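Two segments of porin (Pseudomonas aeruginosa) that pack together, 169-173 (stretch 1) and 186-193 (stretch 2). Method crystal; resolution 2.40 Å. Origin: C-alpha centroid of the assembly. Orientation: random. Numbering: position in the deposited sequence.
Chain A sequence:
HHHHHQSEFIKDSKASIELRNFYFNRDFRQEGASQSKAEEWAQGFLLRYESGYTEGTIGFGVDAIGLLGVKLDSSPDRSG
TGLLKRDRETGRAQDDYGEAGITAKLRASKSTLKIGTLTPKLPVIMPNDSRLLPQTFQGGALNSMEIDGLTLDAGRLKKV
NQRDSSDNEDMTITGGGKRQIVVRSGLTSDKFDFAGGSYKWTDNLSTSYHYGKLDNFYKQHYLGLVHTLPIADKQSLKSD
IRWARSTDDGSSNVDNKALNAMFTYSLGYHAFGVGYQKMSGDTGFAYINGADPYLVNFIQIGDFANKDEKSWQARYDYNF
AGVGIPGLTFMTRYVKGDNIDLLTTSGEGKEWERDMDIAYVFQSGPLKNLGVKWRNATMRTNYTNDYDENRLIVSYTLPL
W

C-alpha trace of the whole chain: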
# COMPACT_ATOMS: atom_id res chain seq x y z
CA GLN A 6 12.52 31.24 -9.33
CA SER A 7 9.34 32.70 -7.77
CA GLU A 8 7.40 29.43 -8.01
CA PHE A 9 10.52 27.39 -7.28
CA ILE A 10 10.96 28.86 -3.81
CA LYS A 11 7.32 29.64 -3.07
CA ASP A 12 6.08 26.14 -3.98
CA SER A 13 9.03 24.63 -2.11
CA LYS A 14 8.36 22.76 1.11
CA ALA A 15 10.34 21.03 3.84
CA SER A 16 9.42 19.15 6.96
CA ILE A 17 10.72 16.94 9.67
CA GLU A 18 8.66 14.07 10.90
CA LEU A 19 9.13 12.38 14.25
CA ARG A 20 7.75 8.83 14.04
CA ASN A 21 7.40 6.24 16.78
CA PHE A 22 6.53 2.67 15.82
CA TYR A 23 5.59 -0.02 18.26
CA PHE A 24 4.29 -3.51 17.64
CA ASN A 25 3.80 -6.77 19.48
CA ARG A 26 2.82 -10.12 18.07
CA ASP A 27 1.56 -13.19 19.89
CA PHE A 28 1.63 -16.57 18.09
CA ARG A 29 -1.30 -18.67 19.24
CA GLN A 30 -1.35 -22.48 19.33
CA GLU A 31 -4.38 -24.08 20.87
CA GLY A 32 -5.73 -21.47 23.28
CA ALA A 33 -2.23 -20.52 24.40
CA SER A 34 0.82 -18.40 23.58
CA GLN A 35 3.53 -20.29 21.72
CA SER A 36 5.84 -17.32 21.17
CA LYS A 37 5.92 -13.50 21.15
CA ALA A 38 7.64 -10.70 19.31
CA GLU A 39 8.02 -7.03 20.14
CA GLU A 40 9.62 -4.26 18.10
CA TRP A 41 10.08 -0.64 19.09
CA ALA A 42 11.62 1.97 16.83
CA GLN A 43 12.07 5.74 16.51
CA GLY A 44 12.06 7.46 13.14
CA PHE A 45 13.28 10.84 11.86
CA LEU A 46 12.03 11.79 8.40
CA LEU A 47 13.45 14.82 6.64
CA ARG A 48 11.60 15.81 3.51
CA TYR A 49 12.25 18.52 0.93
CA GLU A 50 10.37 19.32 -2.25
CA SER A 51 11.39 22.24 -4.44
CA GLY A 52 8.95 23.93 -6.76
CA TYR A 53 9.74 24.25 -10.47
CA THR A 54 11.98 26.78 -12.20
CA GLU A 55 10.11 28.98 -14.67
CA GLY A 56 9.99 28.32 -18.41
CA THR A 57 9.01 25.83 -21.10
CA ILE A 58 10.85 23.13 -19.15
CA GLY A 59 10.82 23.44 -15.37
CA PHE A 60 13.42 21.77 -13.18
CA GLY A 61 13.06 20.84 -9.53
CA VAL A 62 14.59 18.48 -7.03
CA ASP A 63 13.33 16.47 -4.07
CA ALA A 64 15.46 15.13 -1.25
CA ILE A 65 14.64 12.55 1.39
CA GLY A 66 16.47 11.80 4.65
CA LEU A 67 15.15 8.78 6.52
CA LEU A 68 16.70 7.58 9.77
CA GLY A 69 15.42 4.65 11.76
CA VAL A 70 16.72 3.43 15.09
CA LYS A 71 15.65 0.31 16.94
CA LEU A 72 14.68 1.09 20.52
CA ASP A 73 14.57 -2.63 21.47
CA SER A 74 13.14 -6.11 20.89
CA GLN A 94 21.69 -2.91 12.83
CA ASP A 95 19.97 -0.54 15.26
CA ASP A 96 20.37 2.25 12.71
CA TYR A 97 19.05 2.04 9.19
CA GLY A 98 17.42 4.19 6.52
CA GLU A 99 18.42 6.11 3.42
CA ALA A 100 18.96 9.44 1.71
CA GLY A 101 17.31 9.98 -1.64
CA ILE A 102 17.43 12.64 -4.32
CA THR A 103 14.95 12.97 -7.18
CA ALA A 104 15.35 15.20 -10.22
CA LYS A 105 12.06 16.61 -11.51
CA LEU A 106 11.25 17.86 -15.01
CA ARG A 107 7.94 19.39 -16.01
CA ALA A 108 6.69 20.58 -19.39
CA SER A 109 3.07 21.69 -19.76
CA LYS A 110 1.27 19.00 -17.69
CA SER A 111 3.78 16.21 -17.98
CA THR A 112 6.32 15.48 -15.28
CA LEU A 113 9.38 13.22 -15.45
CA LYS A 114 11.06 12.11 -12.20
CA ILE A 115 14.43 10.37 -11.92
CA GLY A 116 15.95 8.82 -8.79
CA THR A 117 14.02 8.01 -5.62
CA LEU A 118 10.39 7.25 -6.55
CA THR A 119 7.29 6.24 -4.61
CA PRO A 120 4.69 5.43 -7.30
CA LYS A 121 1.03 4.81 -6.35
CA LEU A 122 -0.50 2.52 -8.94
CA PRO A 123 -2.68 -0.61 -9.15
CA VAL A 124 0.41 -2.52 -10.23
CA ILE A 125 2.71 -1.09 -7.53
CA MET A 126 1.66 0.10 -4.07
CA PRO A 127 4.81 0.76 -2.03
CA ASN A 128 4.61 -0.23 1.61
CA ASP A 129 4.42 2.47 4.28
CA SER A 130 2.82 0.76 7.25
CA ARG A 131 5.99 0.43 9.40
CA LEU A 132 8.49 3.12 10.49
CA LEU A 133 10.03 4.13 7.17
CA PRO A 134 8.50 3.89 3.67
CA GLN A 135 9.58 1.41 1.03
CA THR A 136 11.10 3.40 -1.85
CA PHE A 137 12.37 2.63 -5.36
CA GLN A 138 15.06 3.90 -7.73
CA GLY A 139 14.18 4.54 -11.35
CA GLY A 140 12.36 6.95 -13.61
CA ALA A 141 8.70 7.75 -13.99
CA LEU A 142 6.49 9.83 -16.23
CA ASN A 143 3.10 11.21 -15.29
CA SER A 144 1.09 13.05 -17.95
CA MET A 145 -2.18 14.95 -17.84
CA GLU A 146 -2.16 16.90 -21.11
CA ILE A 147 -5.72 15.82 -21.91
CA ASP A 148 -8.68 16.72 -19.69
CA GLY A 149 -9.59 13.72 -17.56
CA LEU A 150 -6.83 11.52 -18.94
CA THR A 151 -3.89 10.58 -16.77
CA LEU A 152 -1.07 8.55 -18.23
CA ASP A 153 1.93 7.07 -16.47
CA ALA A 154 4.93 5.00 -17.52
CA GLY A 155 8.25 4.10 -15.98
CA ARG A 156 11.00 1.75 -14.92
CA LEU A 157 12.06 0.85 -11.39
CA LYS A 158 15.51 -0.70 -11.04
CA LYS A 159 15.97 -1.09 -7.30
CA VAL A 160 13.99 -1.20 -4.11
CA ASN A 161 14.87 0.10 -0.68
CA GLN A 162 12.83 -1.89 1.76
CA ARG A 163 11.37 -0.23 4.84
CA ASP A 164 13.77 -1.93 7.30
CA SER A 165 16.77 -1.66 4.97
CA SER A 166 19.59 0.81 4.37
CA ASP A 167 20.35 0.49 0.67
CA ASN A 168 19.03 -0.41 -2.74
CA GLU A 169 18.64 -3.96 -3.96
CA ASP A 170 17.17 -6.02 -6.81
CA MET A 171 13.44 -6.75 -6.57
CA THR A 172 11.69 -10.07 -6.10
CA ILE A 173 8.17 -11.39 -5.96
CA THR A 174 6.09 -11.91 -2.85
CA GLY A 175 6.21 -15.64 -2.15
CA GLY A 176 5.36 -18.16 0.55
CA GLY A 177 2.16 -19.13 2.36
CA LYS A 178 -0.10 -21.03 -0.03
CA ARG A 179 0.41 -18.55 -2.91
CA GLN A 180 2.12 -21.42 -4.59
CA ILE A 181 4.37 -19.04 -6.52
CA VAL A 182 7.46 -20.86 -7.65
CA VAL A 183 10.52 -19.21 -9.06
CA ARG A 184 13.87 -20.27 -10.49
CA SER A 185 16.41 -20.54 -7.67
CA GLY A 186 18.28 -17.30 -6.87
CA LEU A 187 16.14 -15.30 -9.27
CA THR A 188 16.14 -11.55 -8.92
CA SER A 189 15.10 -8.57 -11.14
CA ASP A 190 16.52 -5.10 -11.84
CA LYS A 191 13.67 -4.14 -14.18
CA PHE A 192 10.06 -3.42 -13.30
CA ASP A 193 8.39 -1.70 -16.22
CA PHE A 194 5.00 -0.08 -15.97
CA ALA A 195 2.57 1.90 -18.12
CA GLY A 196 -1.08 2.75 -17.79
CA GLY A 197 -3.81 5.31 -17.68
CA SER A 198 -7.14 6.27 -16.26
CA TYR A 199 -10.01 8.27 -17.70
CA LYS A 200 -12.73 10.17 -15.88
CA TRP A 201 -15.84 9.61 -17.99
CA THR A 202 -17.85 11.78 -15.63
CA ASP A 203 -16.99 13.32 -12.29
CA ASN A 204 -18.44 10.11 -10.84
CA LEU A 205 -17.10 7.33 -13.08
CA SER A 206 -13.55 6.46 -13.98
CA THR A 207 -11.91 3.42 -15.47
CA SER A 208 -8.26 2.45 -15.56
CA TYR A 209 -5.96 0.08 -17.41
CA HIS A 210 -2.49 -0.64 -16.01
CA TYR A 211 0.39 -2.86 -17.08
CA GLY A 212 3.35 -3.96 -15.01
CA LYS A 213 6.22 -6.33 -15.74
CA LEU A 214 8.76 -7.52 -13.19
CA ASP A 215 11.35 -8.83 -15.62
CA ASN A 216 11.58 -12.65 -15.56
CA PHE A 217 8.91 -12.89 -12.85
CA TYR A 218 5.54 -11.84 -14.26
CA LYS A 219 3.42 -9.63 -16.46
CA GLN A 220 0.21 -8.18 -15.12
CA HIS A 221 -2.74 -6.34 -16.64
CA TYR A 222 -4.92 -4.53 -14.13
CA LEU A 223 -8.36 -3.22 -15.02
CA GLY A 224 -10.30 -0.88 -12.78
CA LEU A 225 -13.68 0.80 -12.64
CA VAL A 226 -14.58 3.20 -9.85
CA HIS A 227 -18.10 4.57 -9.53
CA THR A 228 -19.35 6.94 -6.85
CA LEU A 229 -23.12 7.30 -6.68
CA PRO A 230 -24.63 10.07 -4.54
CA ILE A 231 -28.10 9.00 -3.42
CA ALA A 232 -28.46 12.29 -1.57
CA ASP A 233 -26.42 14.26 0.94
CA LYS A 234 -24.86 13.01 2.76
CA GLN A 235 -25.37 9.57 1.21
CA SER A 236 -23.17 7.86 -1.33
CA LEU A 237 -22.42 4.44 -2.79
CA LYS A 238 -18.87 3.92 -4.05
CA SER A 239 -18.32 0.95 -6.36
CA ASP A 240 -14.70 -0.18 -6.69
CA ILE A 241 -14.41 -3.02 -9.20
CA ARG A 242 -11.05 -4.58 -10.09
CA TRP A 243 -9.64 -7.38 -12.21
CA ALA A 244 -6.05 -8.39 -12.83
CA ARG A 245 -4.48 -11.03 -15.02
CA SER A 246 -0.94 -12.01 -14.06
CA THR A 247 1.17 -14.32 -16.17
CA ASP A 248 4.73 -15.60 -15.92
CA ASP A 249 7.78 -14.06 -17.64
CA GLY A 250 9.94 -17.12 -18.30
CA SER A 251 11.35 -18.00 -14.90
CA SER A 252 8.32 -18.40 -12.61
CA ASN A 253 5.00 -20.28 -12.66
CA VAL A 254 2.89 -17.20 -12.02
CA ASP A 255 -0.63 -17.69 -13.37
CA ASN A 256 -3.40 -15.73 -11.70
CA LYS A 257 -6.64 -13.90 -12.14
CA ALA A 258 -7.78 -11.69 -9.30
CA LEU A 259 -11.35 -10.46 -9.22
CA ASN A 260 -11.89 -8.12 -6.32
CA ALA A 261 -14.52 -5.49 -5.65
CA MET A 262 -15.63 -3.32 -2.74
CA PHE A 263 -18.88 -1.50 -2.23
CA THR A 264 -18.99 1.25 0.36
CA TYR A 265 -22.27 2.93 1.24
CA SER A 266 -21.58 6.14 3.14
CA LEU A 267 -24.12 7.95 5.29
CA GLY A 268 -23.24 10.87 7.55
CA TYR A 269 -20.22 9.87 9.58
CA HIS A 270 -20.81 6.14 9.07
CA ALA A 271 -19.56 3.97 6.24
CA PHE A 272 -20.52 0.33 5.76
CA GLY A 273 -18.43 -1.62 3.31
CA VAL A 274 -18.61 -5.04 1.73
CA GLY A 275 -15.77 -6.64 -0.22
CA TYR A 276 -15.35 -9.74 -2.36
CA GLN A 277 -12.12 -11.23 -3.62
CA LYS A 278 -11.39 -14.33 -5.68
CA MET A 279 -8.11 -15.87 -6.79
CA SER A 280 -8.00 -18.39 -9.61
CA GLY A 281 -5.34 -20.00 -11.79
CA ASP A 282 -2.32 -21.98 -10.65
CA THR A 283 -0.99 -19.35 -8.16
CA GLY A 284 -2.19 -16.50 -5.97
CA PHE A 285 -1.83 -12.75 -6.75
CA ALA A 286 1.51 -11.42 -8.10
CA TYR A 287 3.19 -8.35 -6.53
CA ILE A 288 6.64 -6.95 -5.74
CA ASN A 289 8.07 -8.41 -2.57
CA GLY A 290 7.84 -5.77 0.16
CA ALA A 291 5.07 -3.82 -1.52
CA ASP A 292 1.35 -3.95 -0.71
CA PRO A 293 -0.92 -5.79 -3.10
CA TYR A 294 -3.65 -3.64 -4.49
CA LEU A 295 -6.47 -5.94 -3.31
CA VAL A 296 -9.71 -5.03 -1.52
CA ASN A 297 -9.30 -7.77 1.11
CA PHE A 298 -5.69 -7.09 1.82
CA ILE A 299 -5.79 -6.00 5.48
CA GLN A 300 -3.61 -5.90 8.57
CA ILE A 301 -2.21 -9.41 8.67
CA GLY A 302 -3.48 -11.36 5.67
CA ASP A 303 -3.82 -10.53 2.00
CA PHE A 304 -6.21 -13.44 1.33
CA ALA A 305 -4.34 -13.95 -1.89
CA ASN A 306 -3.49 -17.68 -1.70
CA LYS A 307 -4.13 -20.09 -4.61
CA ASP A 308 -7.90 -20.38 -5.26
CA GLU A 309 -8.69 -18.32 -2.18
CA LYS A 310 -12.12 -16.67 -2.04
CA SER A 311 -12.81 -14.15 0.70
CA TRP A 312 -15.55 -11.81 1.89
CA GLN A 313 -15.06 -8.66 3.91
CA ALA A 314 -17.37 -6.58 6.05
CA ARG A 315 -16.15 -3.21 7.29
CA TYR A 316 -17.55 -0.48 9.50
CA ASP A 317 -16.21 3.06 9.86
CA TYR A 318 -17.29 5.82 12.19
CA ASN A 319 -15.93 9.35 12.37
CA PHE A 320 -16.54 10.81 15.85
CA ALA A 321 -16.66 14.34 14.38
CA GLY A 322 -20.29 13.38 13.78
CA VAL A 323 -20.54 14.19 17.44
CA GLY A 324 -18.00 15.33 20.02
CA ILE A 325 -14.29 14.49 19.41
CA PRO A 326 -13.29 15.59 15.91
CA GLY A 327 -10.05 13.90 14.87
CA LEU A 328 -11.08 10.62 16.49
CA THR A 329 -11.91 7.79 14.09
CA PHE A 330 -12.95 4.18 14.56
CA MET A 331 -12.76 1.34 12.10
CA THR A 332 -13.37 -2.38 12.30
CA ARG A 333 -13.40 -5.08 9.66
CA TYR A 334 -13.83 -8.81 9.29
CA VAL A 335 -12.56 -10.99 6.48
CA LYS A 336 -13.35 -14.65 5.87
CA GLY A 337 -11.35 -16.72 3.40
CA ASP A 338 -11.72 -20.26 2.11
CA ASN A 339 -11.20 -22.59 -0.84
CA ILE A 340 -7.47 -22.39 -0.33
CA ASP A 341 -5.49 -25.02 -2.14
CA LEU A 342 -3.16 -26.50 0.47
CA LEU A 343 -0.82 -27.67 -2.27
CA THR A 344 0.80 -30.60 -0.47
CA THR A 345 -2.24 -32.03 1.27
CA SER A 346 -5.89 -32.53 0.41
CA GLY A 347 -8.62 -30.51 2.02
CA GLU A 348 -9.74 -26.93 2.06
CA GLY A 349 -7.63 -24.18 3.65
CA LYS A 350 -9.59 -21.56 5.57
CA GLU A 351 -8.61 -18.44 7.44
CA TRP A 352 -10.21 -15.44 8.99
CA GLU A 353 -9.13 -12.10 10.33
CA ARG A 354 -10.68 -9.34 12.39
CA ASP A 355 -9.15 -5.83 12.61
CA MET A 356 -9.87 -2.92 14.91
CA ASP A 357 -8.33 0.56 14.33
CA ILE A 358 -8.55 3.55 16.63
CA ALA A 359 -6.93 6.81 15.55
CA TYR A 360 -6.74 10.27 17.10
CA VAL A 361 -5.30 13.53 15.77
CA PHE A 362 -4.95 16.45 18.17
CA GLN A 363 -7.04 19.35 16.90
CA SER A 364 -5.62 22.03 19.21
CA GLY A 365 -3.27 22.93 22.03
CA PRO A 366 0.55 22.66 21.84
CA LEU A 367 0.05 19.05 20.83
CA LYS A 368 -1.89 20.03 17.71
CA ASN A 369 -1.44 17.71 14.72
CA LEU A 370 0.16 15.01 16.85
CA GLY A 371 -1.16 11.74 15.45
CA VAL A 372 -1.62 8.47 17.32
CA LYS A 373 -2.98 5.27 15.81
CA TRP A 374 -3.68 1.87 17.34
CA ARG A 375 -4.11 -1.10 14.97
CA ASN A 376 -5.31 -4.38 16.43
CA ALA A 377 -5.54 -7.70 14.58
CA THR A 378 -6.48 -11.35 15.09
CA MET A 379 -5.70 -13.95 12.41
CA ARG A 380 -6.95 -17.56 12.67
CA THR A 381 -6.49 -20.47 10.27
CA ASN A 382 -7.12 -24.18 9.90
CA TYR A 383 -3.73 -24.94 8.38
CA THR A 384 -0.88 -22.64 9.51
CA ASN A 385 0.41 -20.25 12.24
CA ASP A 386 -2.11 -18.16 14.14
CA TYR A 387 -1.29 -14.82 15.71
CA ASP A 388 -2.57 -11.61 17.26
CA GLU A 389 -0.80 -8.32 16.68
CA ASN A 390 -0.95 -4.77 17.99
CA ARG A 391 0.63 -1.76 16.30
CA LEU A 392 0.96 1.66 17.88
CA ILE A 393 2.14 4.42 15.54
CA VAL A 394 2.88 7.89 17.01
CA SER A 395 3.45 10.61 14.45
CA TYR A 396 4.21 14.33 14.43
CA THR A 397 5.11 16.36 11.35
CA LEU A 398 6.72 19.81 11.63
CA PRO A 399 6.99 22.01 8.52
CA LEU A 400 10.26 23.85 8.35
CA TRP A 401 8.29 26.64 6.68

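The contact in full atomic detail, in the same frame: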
# COMPACT_ATOMS: atom_id res chain seq x y z
N GLU A 169 18.38 -2.59 -3.55
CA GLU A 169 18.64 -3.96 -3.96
C GLU A 169 17.68 -4.40 -5.07
O GLU A 169 16.63 -3.79 -5.29
CB GLU A 169 18.56 -4.89 -2.73
CG GLU A 169 17.12 -5.13 -2.23
CD GLU A 169 17.03 -5.99 -0.96
OE1 GLU A 169 16.15 -6.86 -0.90
OE2 GLU A 169 17.83 -5.79 -0.01
N ASP A 170 18.05 -5.47 -5.78
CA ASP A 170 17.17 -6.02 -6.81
C ASP A 170 15.84 -6.47 -6.21
O ASP A 170 15.78 -6.89 -5.06
CB ASP A 170 17.83 -7.20 -7.55
CG ASP A 170 18.96 -6.76 -8.48
OD1 ASP A 170 18.99 -5.59 -8.91
OD2 ASP A 170 19.83 -7.60 -8.77
N MET A 171 14.78 -6.38 -7.00
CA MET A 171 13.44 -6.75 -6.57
C MET A 171 13.16 -8.25 -6.68
O MET A 171 13.83 -8.99 -7.40
CB MET A 171 12.41 -5.97 -7.38
CG MET A 171 12.45 -4.48 -7.12
SD MET A 171 11.57 -3.52 -8.37
CE MET A 171 12.89 -3.34 -9.56
N THR A 172 12.16 -8.71 -5.94
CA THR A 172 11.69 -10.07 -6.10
C THR A 172 10.18 -10.06 -6.02
O THR A 172 9.55 -9.00 -5.94
CB THR A 172 12.25 -11.06 -5.04
OG1 THR A 172 11.95 -10.61 -3.72
CG2 THR A 172 13.76 -11.24 -5.16
N ILE A 173 9.61 -11.25 -6.02
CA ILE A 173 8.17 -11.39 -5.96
C ILE A 173 7.77 -11.81 -4.55
O ILE A 173 8.51 -12.49 -3.85
CB ILE A 173 7.68 -12.43 -6.99
CG1 ILE A 173 6.20 -12.20 -7.30
CG2 ILE A 173 7.95 -13.89 -6.46
CD1 ILE A 173 5.65 -13.17 -8.34
N GLY A 186 17.39 -18.45 -6.85
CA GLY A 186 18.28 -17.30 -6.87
C GLY A 186 17.78 -16.17 -7.75
O GLY A 186 18.48 -15.19 -7.95
N LEU A 187 16.57 -16.28 -8.28
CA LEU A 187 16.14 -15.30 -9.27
C LEU A 187 15.89 -13.92 -8.68
O LEU A 187 15.22 -13.77 -7.66
CB LEU A 187 14.87 -15.76 -9.95
CG LEU A 187 14.44 -14.80 -11.04
CD1 LEU A 187 15.29 -15.03 -12.28
CD2 LEU A 187 12.97 -14.95 -11.33
N THR A 188 16.36 -12.91 -9.37
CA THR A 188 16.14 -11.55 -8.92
C THR A 188 15.91 -10.67 -10.15
O THR A 188 16.17 -11.11 -11.26
CB THR A 188 17.37 -11.11 -8.08
OG1 THR A 188 16.98 -10.15 -7.10
CG2 THR A 188 18.48 -10.58 -8.96
N SER A 189 15.38 -9.46 -9.99
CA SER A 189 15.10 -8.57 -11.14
C SER A 189 15.51 -7.11 -10.93
O SER A 189 15.12 -6.47 -9.94
CB SER A 189 13.60 -8.57 -11.43
OG SER A 189 13.30 -7.75 -12.56
N ASP A 190 16.24 -6.55 -11.88
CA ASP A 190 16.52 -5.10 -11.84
C ASP A 190 15.71 -4.30 -12.88
O ASP A 190 16.13 -3.23 -13.30
CB ASP A 190 18.02 -4.80 -11.98
CG ASP A 190 18.56 -5.19 -13.33
OD1 ASP A 190 17.79 -5.78 -14.11
OD2 ASP A 190 19.76 -4.90 -13.60
N LYS A 191 14.55 -4.82 -13.24
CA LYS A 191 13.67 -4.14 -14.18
C LYS A 191 12.21 -4.42 -13.85
O LYS A 191 11.74 -5.57 -13.95
CB LYS A 191 13.99 -4.59 -15.60
CG LYS A 191 13.49 -3.68 -16.68
CD LYS A 191 14.04 -4.12 -18.04
N PHE A 192 11.51 -3.39 -13.39
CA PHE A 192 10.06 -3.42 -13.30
C PHE A 192 9.53 -2.32 -14.17
O PHE A 192 9.67 -1.14 -13.84
CB PHE A 192 9.55 -3.20 -11.87
CG PHE A 192 8.03 -3.16 -11.78
CD1 PHE A 192 7.36 -1.96 -11.54
CD2 PHE A 192 7.27 -4.33 -11.95
CE1 PHE A 192 5.94 -1.92 -11.45
CE2 PHE A 192 5.86 -4.31 -11.86
CZ PHE A 192 5.20 -3.10 -11.62
N ASP A 193 8.92 -2.69 -15.30
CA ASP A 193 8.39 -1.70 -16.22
C ASP A 193 6.91 -1.55 -16.01
O ASP A 193 6.20 -2.55 -15.79
CB ASP A 193 8.66 -2.10 -17.66
CG ASP A 193 10.12 -2.04 -18.02
OD1 ASP A 193 10.90 -1.44 -17.25
OD2 ASP A 193 10.49 -2.59 -19.08

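The contact is built around a reciprocal pair of backbone hydrogen bonds between Met171 and Ser189. Met171 N donates to Ser189 O at 3.0 Å, and Ser189 N donates back to Met171 O at 3.1 Å, closing the small ring typical of an antiparallel hydrogen-bonded pair. It is a single bridge, with Met171 CA and Ser189 CA 5.2 Å apart. Because these bonds use only main-chain groups, the side chains of both residues remain free for other work. Met171 O also accepts a weak hydrogen bond from Thr188 OG1, at 3.4 Å, so the short, branched threonine adds a side-chain donor beside the bridge. Within its own stretch, Ser189 OG accepts from Lys191 N at 3.3 Å, a role suited to a hydroxyl held close to the backbone.

Packing spreads outward from this bridge. The CA-to-CB bond of Asp170 points toward the other stretch: its CB lies 3.1 Å from Thr188 OG1, and Asp170 OD1 comes within 3.3 Å of Asp190 CB, a contact with carbon and not a polar pairing; the nearest carboxylate oxygens, Asp170 OD1 and Asp190 OD1, stay 5.3 Å apart. Thr172 CG2 lies 3.8 Å from Leu187 O; threonine offers two different branches, so its methyl can pack here while OG1 is hydrogen-bonded elsewhere in the structure. The buried Met171 begins sideways, but its flexible, unbranched chain brings SD to 4.1 Å from Phe192 CB, an apolar contact made while the phenylalanine ring leads away.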